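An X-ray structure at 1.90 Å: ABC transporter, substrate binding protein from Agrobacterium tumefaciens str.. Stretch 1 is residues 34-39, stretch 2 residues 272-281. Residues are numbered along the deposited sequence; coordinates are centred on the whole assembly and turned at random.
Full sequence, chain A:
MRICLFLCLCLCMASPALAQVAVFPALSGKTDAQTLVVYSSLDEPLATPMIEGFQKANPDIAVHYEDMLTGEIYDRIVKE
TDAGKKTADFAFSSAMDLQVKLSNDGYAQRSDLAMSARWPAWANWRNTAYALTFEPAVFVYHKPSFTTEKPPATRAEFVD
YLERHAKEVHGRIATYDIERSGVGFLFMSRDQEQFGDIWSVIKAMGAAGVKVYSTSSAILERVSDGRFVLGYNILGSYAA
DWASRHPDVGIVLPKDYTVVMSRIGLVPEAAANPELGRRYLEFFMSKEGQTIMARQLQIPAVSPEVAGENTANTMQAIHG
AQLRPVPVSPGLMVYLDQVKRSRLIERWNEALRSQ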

# COMPACT_ATOMS: atom_id res chain seq x y z
N GLN A 34 29.67 1.38 -2.16
CA GLN A 34 28.65 0.74 -1.31
C GLN A 34 27.25 1.01 -1.85
O GLN A 34 26.83 2.16 -1.96
CB GLN A 34 28.76 1.23 0.14
CG GLN A 34 29.61 0.34 1.06
CD GLN A 34 29.26 0.53 2.54
OE1 GLN A 34 29.57 1.57 3.14
NE2 GLN A 34 28.60 -0.47 3.13
N THR A 35 26.55 -0.06 -2.24
CA THR A 35 25.23 0.04 -2.82
C THR A 35 24.18 -0.58 -1.87
O THR A 35 24.28 -1.74 -1.45
CB THR A 35 25.19 -0.62 -4.22
OG1 THR A 35 26.21 -0.02 -5.04
CG2 THR A 35 23.84 -0.46 -4.90
N LEU A 36 23.20 0.25 -1.52
CA LEU A 36 21.98 -0.19 -0.83
C LEU A 36 21.02 -0.82 -1.83
O LEU A 36 20.69 -0.23 -2.87
CB LEU A 36 21.29 1.02 -0.18
CG LEU A 36 19.92 0.79 0.43
CD1 LEU A 36 20.04 -0.00 1.77
CD2 LEU A 36 19.19 2.10 0.59
N VAL A 37 20.56 -2.02 -1.52
CA VAL A 37 19.59 -2.68 -2.35
C VAL A 37 18.23 -2.66 -1.63
O VAL A 37 18.12 -3.10 -0.49
CB VAL A 37 19.99 -4.12 -2.69
CG1 VAL A 37 18.89 -4.79 -3.49
CG2 VAL A 37 21.34 -4.13 -3.50
N VAL A 38 17.22 -2.15 -2.32
CA VAL A 38 15.85 -2.02 -1.78
C VAL A 38 14.87 -2.82 -2.63
O VAL A 38 14.83 -2.64 -3.85
CB VAL A 38 15.43 -0.50 -1.73
CG1 VAL A 38 14.01 -0.33 -1.20
CG2 VAL A 38 16.46 0.35 -0.95
N TYR A 39 14.09 -3.72 -2.03
CA TYR A 39 12.87 -4.23 -2.67
C TYR A 39 11.66 -3.49 -2.10
O TYR A 39 11.39 -3.58 -0.90
CB TYR A 39 12.65 -5.72 -2.48
CG TYR A 39 13.79 -6.61 -2.92
CD1 TYR A 39 14.83 -6.14 -3.71
CD2 TYR A 39 13.81 -7.96 -2.52
CE1 TYR A 39 15.87 -7.00 -4.09
CE2 TYR A 39 14.82 -8.79 -2.86
CZ TYR A 39 15.85 -8.32 -3.66
OH TYR A 39 16.86 -9.19 -4.00
N ALA A 272 22.78 -8.25 2.41
CA ALA A 272 24.21 -8.18 2.18
C ALA A 272 24.79 -7.03 2.98
O ALA A 272 25.92 -7.09 3.47
CB ALA A 272 24.50 -8.02 0.69
N ASN A 273 24.01 -5.96 3.12
CA ASN A 273 24.44 -4.78 3.85
C ASN A 273 23.37 -4.31 4.83
O ASN A 273 22.74 -3.29 4.62
CB ASN A 273 24.80 -3.68 2.84
CG ASN A 273 26.19 -3.87 2.26
OD1 ASN A 273 27.18 -3.50 2.91
ND2 ASN A 273 26.28 -4.44 1.07
N PRO A 274 23.18 -5.07 5.93
CA PRO A 274 22.12 -4.73 6.86
C PRO A 274 22.31 -3.35 7.48
O PRO A 274 21.33 -2.68 7.81
CB PRO A 274 22.21 -5.84 7.92
CG PRO A 274 23.57 -6.43 7.80
CD PRO A 274 23.95 -6.26 6.35
N GLU A 275 23.55 -2.90 7.58
CA GLU A 275 23.84 -1.60 8.15
C GLU A 275 23.26 -0.49 7.28
O GLU A 275 22.69 0.46 7.79
CB GLU A 275 25.33 -1.41 8.36
CG GLU A 275 25.96 -2.40 9.35
CD GLU A 275 26.48 -3.67 8.69
OE1 GLU A 275 26.17 -3.92 7.49
OE2 GLU A 275 27.19 -4.43 9.37
N LEU A 276 23.40 -0.63 5.96
CA LEU A 276 22.84 0.36 5.04
C LEU A 276 21.31 0.32 5.06
O LEU A 276 20.63 1.36 5.04
CB LEU A 276 23.37 0.15 3.63
CG LEU A 276 24.84 0.48 3.39
CD1 LEU A 276 25.11 0.39 1.91
CD2 LEU A 276 25.22 1.86 3.95
N GLY A 277 20.77 -0.90 5.13
CA GLY A 277 19.35 -1.12 5.29
C GLY A 277 18.78 -0.42 6.51
O GLY A 277 17.74 0.26 6.41
N ARG A 278 19.44 -0.57 7.66
CA ARG A 278 19.02 0.11 8.88
C ARG A 278 19.14 1.63 8.76
O ARG A 278 18.33 2.37 9.33
CB ARG A 278 19.83 -0.34 10.08
CG ARG A 278 19.35 -1.61 10.64
CD ARG A 278 20.07 -1.98 11.87
NE ARG A 278 20.12 -3.42 11.88
CZ ARG A 278 21.17 -4.16 11.55
NH1 ARG A 278 22.35 -3.64 11.29
NH2 ARG A 278 21.04 -5.45 11.58
N ARG A 279 20.16 2.08 8.03
CA ARG A 279 20.33 3.52 7.81
C ARG A 279 19.16 4.10 7.03
O ARG A 279 18.67 5.19 7.35
CB ARG A 279 21.63 3.83 7.03
CG ARG A 279 22.16 5.21 7.44
CD ARG A 279 23.33 5.68 6.63
NE ARG A 279 24.49 4.84 6.84
CZ ARG A 279 25.68 5.04 6.27
NH1 ARG A 279 25.88 6.05 5.42
NH2 ARG A 279 26.67 4.19 6.51
N TYR A 280 18.75 3.39 5.99
CA TYR A 280 17.61 3.78 5.17
C TYR A 280 16.30 3.74 6.00
O TYR A 280 15.50 4.68 5.99
CB TYR A 280 17.52 2.82 4.00
CG TYR A 280 16.67 3.25 2.85
CD1 TYR A 280 17.11 4.21 1.94
CD2 TYR A 280 15.45 2.64 2.61
CE1 TYR A 280 16.33 4.58 0.82
CE2 TYR A 280 14.66 3.00 1.48
CZ TYR A 280 15.12 3.97 0.61
OH TYR A 280 14.35 4.33 -0.49
N LEU A 281 16.12 2.65 6.74
CA LEU A 281 14.98 2.57 7.67
C LEU A 281 14.95 3.74 8.65
O LEU A 281 13.92 4.41 8.83
CB LEU A 281 15.01 1.24 8.42
CG LEU A 281 13.95 1.01 9.47
CD1 LEU A 281 12.50 1.27 8.92
CD2 LEU A 281 14.10 -0.39 10.06
O HOH W 1 23.90 -4.27 -0.62

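Residues 35-39 form a strand and residues 274-281 a helix, and the two lie far apart in sequence, no touching pair being separated by fewer than 238 positions. Their axes approach to 8.1 Å, with N-to-C directions 65° apart, so the helix crosses the strand obliquely. L36 and L276 mark the backbone register, their CA atoms 6.0 Å apart. Together the stretches bury 377 Å² of surface.

Apolar contact dominates the buried part. The CA-to-CB bond of L36 points sideways, yet its t, p rotamer (chi1 173°, chi2 74°) brings the end of the side chain to the helix. L36 CD1 lies 3.8 Å from L276 CB and 3.6 Å from G277 N, so this methyl rests against the helix backbone. L36 CD2 comes within 3.3 Å of Y280 CD1, a tight contact at an oblique position on the ring.

The aromatic contact with V38 is better defined. V38 CG2 stands 4.2 Å from the centroid of the Y280 ring and 19° off the ring normal, placing the methyl over the face in a CH-pi arrangement. L276 and Y280, one helical turn apart and joined by a backbone hydrogen bond from Y280 N to L276 O (2.9 Å), both direct CA-to-CB toward the strand, which explains how they serve the same interface.

Polar links gather near the helix start. Q34 NE2 donates a weak hydrogen bond to N273 OD1, at 3.4 Å with an N-H...acceptor angle of 140°. T35 O and N273 ND2, 4.2 Å apart, are connected through water 1, which donates to T35 O at 2.7 Å and accepts from N273 ND2 at 2.9 Å. N273 occupies the N-cap position, but its side chain makes no capping bond; its amide engages the strand side instead.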